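Local structure of MXIH (Shigella flexneri, 2CA5) at residues Asp21-Leu26 and Thr58-Ala63; Gln27-Leu32 and Gln51-Glu56. The protein is the needle subunit of a type III secretion system and probably assembles into the hollow filament through which virulence proteins pass toward the host cell. One frame throughout, in Å; residues are numbered along the deposited sequence. Where two conformers were deposited one is given.

Contact 1: Asp21-Leu26 and Thr58-Ala63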
loop_
_atom_site.group_PDB
_atom_site.type_symbol
_atom_site.label_atom_id
_atom_site.label_comp_id
_atom_site.label_asym_id
_atom_site.label_seq_id
_atom_site.Cartn_x
_atom_site.Cartn_y
_atom_site.Cartn_z
ATOM N N ASP A 21 2.905 12.330 -8.240
ATOM C CA ASP A 21 3.352 10.951 -8.033
ATOM C C ASP A 21 2.523 10.205 -6.971
ATOM O O ASP A 21 2.276 10.724 -5.879
ATOM C CB ASP A 21 4.838 10.952 -7.655
ATOM C CG ASP A 21 5.442 9.555 -7.604
ATOM O OD1 ASP A 21 4.815 8.646 -7.022
ATOM O OD2 ASP A 21 6.578 9.383 -8.098
ATOM N N GLY A 22 2.134 8.972 -7.294
ATOM C CA GLY A 22 1.317 8.130 -6.417
ATOM C C GLY A 22 1.931 7.752 -5.062
ATOM O O GLY A 22 1.302 7.931 -4.019
ATOM N N THR A 23 3.129 7.181 -5.076
ATOM C CA THR A 23 3.769 6.779 -3.828
ATOM C C THR A 23 4.112 7.969 -2.934
ATOM O O THR A 23 4.121 7.846 -1.708
ATOM C CB THR A 23 4.965 5.848 -4.061
ATOM O OG1 THR A 23 6.018 6.578 -4.700
ATOM C CG2 THR A 23 4.553 4.681 -4.941
ATOM N N GLN A 24 4.366 9.122 -3.549
ATOM C CA GLN A 24 4.662 10.341 -2.797
ATOM C C GLN A 24 3.392 10.838 -2.118
ATOM O O GLN A 24 3.429 11.339 -0.997
ATOM C CB GLN A 24 5.213 11.429 -3.717
ATOM C CG GLN A 24 6.727 11.547 -3.699
ATOM C CD GLN A 24 7.247 12.417 -4.827
ATOM O OE1 GLN A 24 8.123 12.007 -5.590
ATOM N NE2 GLN A 24 6.685 13.612 -4.958
ATOM N N THR A 25 2.268 10.675 -2.806
ATOM C CA THR A 25 0.964 11.057 -2.274
ATOM C C THR A 25 0.571 10.142 -1.110
ATOM O O THR A 25 0.090 10.612 -0.074
ATOM C CB THR A 25 -0.095 11.012 -3.382
ATOM O OG1 THR A 25 0.069 12.151 -4.234
ATOM C CG2 THR A 25 -1.502 11.007 -2.788
ATOM N N LEU A 26 0.764 8.836 -1.291
ATOM C CA LEU A 26 0.440 7.861 -0.249
ATOM C C LEU A 26 1.275 8.130 0.994
ATOM O O LEU A 26 0.800 7.979 2.113
ATOM C CB LEU A 26 0.681 6.430 -0.740
ATOM C CG LEU A 26 -0.568 5.674 -1.204
ATOM C CD1 LEU A 26 -0.192 4.576 -2.167
ATOM C CD2 LEU A 26 -1.312 5.080 -0.032
ATOM N N THR A 58 1.972 -0.903 1.661
ATOM C CA THR A 58 2.570 -2.206 1.377
ATOM C C THR A 58 1.799 -2.943 0.277
ATOM O O THR A 58 2.395 -3.613 -0.569
ATOM C CB THR A 58 2.722 -3.066 2.650
ATOM O OG1 THR A 58 1.426 -3.374 3.175
ATOM C CG2 THR A 58 3.522 -2.323 3.713
ATOM N N LEU A 59 0.476 -2.808 0.270
ATOM C CA LEU A 59 -0.331 -3.440 -0.771
ATOM C C LEU A 59 0.064 -2.871 -2.133
ATOM O O LEU A 59 0.057 -3.581 -3.143
ATOM C CB LEU A 59 -1.822 -3.204 -0.531
ATOM C CG LEU A 59 -2.462 -3.978 0.631
ATOM C CD1 LEU A 59 -3.743 -3.284 1.092
ATOM C CD2 LEU A 59 -2.748 -5.416 0.229
ATOM N N TYR A 60 0.396 -1.584 -2.148
ATOM C CA TYR A 60 0.808 -0.900 -3.367
ATOM C C TYR A 60 2.051 -1.564 -3.966
ATOM O O TYR A 60 2.122 -1.788 -5.178
ATOM C CB TYR A 60 1.068 0.580 -3.075
ATOM C CG TYR A 60 1.530 1.393 -4.265
ATOM C CD1 TYR A 60 0.717 2.378 -4.814
ATOM C CD2 TYR A 60 2.798 1.211 -4.809
ATOM C CE1 TYR A 60 1.143 3.141 -5.891
ATOM C CE2 TYR A 60 3.231 1.963 -5.885
ATOM C CZ TYR A 60 2.397 2.924 -6.427
ATOM O OH TYR A 60 2.822 3.679 -7.501
ATOM N N ARG A 61 3.012 -1.909 -3.112
ATOM C CA ARG A 61 4.234 -2.567 -3.560
ATOM C C ARG A 61 3.960 -4.009 -3.985
ATOM O O ARG A 61 4.537 -4.495 -4.953
ATOM C CB ARG A 61 5.319 -2.514 -2.473
ATOM C CG ARG A 61 5.727 -1.096 -2.057
ATOM C CD ARG A 61 6.327 -0.327 -3.230
ATOM N NE ARG A 61 6.887 0.962 -2.829
ATOM C CZ ARG A 61 7.386 1.857 -3.677
ATOM N NH1 ARG A 61 7.398 1.609 -4.979
ATOM N NH2 ARG A 61 7.867 3.006 -3.221
ATOM N N ASN A 62 3.063 -4.685 -3.274
ATOM C CA ASN A 62 2.701 -6.054 -3.623
ATOM C C ASN A 62 2.017 -6.086 -4.989
ATOM O O ASN A 62 2.177 -7.040 -5.758
ATOM C CB ASN A 62 1.789 -6.664 -2.555
ATOM C CG ASN A 62 2.464 -6.753 -1.201
ATOM O OD1 ASN A 62 3.292 -5.910 -0.854
ATOM N ND2 ASN A 62 2.137 -7.790 -0.442
ATOM N N ALA A 63 1.276 -5.026 -5.297
ATOM C CA ALA A 63 0.589 -4.918 -6.583
ATOM C C ALA A 63 1.576 -4.811 -7.752
ATOM O O ALA A 63 1.320 -5.326 -8.838
ATOM C CB ALA A 63 -0.339 -5.526 -6.751
HETATM O O HOH W 1 4.478 5.737 -8.141
#

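Contact 2: Gln27-Leu32 and Gln51-Glu56. With NA (sodium ion), chain F.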
loop_
_atom_site.group_PDB
_atom_site.type_symbol
_atom_site.label_atom_id
_atom_site.label_comp_id
_atom_site.label_asym_id
_atom_site.label_seq_id
_atom_site.Cartn_x
_atom_site.Cartn_y
_atom_site.Cartn_z
ATOM N N GLN A 27 2.517 8.554 0.798
ATOM C CA GLN A 27 3.380 8.867 1.933
ATOM C C GLN A 27 2.926 10.125 2.672
ATOM O O GLN A 27 3.099 10.241 3.882
ATOM C CB GLN A 27 4.839 8.996 1.510
ATOM C CG GLN A 27 5.762 9.274 2.689
ATOM C CD GLN A 27 7.191 9.533 2.269
ATOM O OE1 GLN A 27 7.556 10.655 1.917
ATOM N NE2 GLN A 27 8.018 8.495 2.320
ATOM N N GLY A 28 2.342 11.061 1.931
ATOM C CA GLY A 28 1.802 12.285 2.511
ATOM C C GLY A 28 0.588 11.928 3.367
ATOM O O GLY A 28 0.440 12.425 4.476
ATOM N N GLU A 29 -0.266 11.045 2.854
ATOM C CA GLU A 29 -1.451 10.595 3.588
ATOM C C GLU A 29 -1.033 9.842 4.847
ATOM O O GLU A 29 -1.647 9.988 5.906
ATOM C CB GLU A 29 -2.323 9.689 2.714
ATOM C CG GLU A 29 -2.993 10.401 1.537
ATOM C CD GLU A 29 -3.781 9.454 0.655
ATOM O OE1 GLU A 29 -3.876 8.260 1.001
ATOM O OE2 GLU A 29 -4.302 9.899 -0.390
ATOM N N LEU A 30 0.034 9.061 4.729
ATOM C CA LEU A 30 0.574 8.316 5.868
ATOM C C LEU A 30 1.103 9.289 6.928
ATOM O O LEU A 30 0.855 9.120 8.123
ATOM C CB LEU A 30 1.679 7.362 5.396
ATOM C CG LEU A 30 2.250 6.353 6.400
ATOM C CD1 LEU A 30 1.220 5.302 6.759
ATOM C CD2 LEU A 30 3.519 5.691 5.855
ATOM N N THR A 31 1.797 10.337 6.487
ATOM C CA THR A 31 2.323 11.338 7.414
ATOM C C THR A 31 1.212 12.051 8.190
ATOM O O THR A 31 1.344 12.306 9.387
ATOM C CB THR A 31 3.230 12.363 6.703
ATOM O OG1 THR A 31 4.333 11.686 6.096
ATOM C CG2 THR A 31 3.764 13.364 7.702
ATOM N N LEU A 32 0.126 12.388 7.507
ATOM C CA LEU A 32 -0.989 13.074 8.153
ATOM C C LEU A 32 -1.702 12.131 9.125
ATOM O O LEU A 32 -2.173 12.549 10.181
ATOM C CB LEU A 32 -1.974 13.627 7.110
ATOM C CG LEU A 32 -1.459 14.800 6.257
ATOM C CD1 LEU A 32 -2.614 15.515 5.569
ATOM C CD2 LEU A 32 -0.653 15.780 7.080
ATOM N N GLN A 51 -2.688 2.297 10.821
ATOM C CA GLN A 51 -2.372 0.919 10.450
ATOM C C GLN A 51 -2.892 0.643 9.052
ATOM O O GLN A 51 -2.213 0.034 8.236
ATOM C CB GLN A 51 -3.027 -0.081 11.425
ATOM C CG GLN A 51 -2.372 -0.160 12.800
ATOM C CD GLN A 51 -3.203 -0.945 13.813
ATOM O OE1 GLN A 51 -4.403 -1.140 13.640
ATOM N NE2 GLN A 51 -2.566 -1.362 14.894
ATOM N N SER A 52 -4.126 1.056 8.793
ATOM C CA SER A 52 -4.730 0.821 7.487
ATOM C C SER A 52 -3.957 1.551 6.382
ATOM O O SER A 52 -3.695 0.999 5.310
ATOM C CB SER A 52 -6.207 1.234 7.499
ATOM O OG SER A 52 -6.728 1.306 6.184
ATOM N N LYS A 53 -3.545 2.782 6.655
ATOM C CA LYS A 53 -2.781 3.526 5.662
ATOM C C LYS A 53 -1.417 2.880 5.419
ATOM O O LYS A 53 -0.943 2.807 4.281
ATOM C CB LYS A 53 -2.621 4.990 6.074
ATOM C CG LYS A 53 -1.956 5.854 5.022
ATOM C CD LYS A 53 -2.746 5.874 3.713
ATOM C CE LYS A 53 -4.150 6.428 3.904
ATOM N NZ LYS A 53 -4.860 6.595 2.598
ATOM N N LEU A 54 -0.782 2.403 6.485
ATOM C CA LEU A 54 0.524 1.774 6.338
ATOM C C LEU A 54 0.379 0.488 5.511
ATOM O O LEU A 54 1.194 0.212 4.631
ATOM C CB LEU A 54 1.160 1.488 7.700
ATOM C CG LEU A 54 2.526 0.802 7.655
ATOM C CD1 LEU A 54 3.558 1.727 6.988
ATOM C CD2 LEU A 54 2.968 0.412 9.073
ATOM N N SER A 55 -0.677 -0.279 5.767
ATOM C CA SER A 55 -0.917 -1.508 5.004
ATOM C C SER A 55 -1.158 -1.169 3.535
ATOM O O SER A 55 -0.649 -1.838 2.642
ATOM C CB SER A 55 -2.121 -2.274 5.563
ATOM O OG SER A 55 -1.908 -2.639 6.916
ATOM N N GLU A 56 -1.928 -0.113 3.296
ATOM C CA GLU A 56 -2.201 0.347 1.938
ATOM C C GLU A 56 -0.915 0.622 1.159
ATOM O O GLU A 56 -0.843 0.370 -0.044
ATOM C CB GLU A 56 -3.067 1.604 1.970
ATOM C CG GLU A 56 -3.512 2.082 0.613
ATOM C CD GLU A 56 -4.590 3.138 0.704
ATOM O OE1 GLU A 56 -5.166 3.312 1.803
ATOM O OE2 GLU A 56 -4.862 3.792 -0.324
HETATM NA NA NA F . -6.034 6.089 -0.636
#

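Contact 1: Asp21-Leu26 and Thr58-Ala63
Thr23 and Tyr60 mark the level at which the two antiparallel helical segments face each other, their CA atoms 8.2 Å apart. The axes of helices 22-26 and 58-63 come no closer than 11.5 Å and make an angle of 161°, so side chains must bridge a wide gap. Most of it is spanned by Tyr60, whose CG lies anti to the backbone N (chi1 179°), sending the ring across to the first turn of the opposite helix. The methyl CG2 of Thr23 is modelled at the hydroxyl end of the ring, but implausibly close, and the closeness there is doubtful. Nearer the ring's root, Leu26 CD1 packs obliquely on Tyr60 CD1 at 3.6 Å. These contacts join the N-terminal end of the shorter arm of an α-helical hairpin, the fold of the needle subunit, to the middle of its longer arm. Asp21 is the N-cap of that shorter helix: its OD1 takes a weak capping bond from Thr23 N at 3.0 Å. A water extends the cap across the gap, donating to Asp21 OD1 at 3.1 Å and lying 2.7 Å from Tyr60 OH. Arg61 reaches in alongside, one guanidinium face covered off-centre by Thr23 CG2, while its NE and NH1 are held within its own helix by Tyr57 and Gln64.

Contact 2: Gln27-Leu32 and Gln51-Glu56
Leu30 fits against the backbone and side-chain roots of Lys53 and Leu54, where the antiparallel helices approach to 9.4 Å between axes and the CA atoms of Leu30 and Lys53 are 5.9 Å apart. This is the tight part of the contact. Leu30 CG stands anti to the backbone N (chi1 -172°), directing the branch toward the second helix, where CD1 comes 3.5 Å from Leu54 N and 3.9 Å from Leu54 CB. Lys53 CG in turn packs on Leu30 CA at 3.6 Å, so the lysine's aliphatic portion serves as apolar filling beside the leucine. The packing is looser at the end of Leu54, a largely solvent-exposed residue whose CD1 meets Leu30 CD2 only at longer range.

The other flank is polar. Bends at chi2 and chi3, both 60°, turn the lysine chain across the extended Glu29 side chain at about a right angle and bring Lys53 NZ to Glu29 OE1 at 2.5 Å, a short salt bridge. The nitrogen comes to the anti side of OE1, 31° out of the carboxylate plane. A weaker, 3.4 Å bond joins Lys53 NZ to Glu56 OE1, and Glu56 OE2 coordinates a sodium ion at 2.6 Å. The ammonium and sodium charges probably ease the repulsion between the two glutamates. The whole belongs to an antiparallel two-helix hairpin, the fold of the needle subunit, in which Leu30, the lysine stem and Leu54 join the arms and the Glu29-Lys53-Glu56 network runs along one side.

Both contacts join helix 22-39 to helix 44-79, and both lie at the surface, as expected for a two-helix monomer; residues 27-32 and 51-56 are nested within the loop closed by contact 1. Moving from contact 2 toward the start of the shorter helix, the arms spread apart, and the chemistry changes accordingly: contact 2 uses close aliphatic packing with a salt bridge, whereas contact 1 uses a tyrosine reaching over to Leu26 and a water between its hydroxyl and the N-cap. Leu26 CD2 lies 3.8 Å from Glu56 CG, so that its two methyls link the contacts, one on the tyrosine and the other on the aliphatic stem of Glu56.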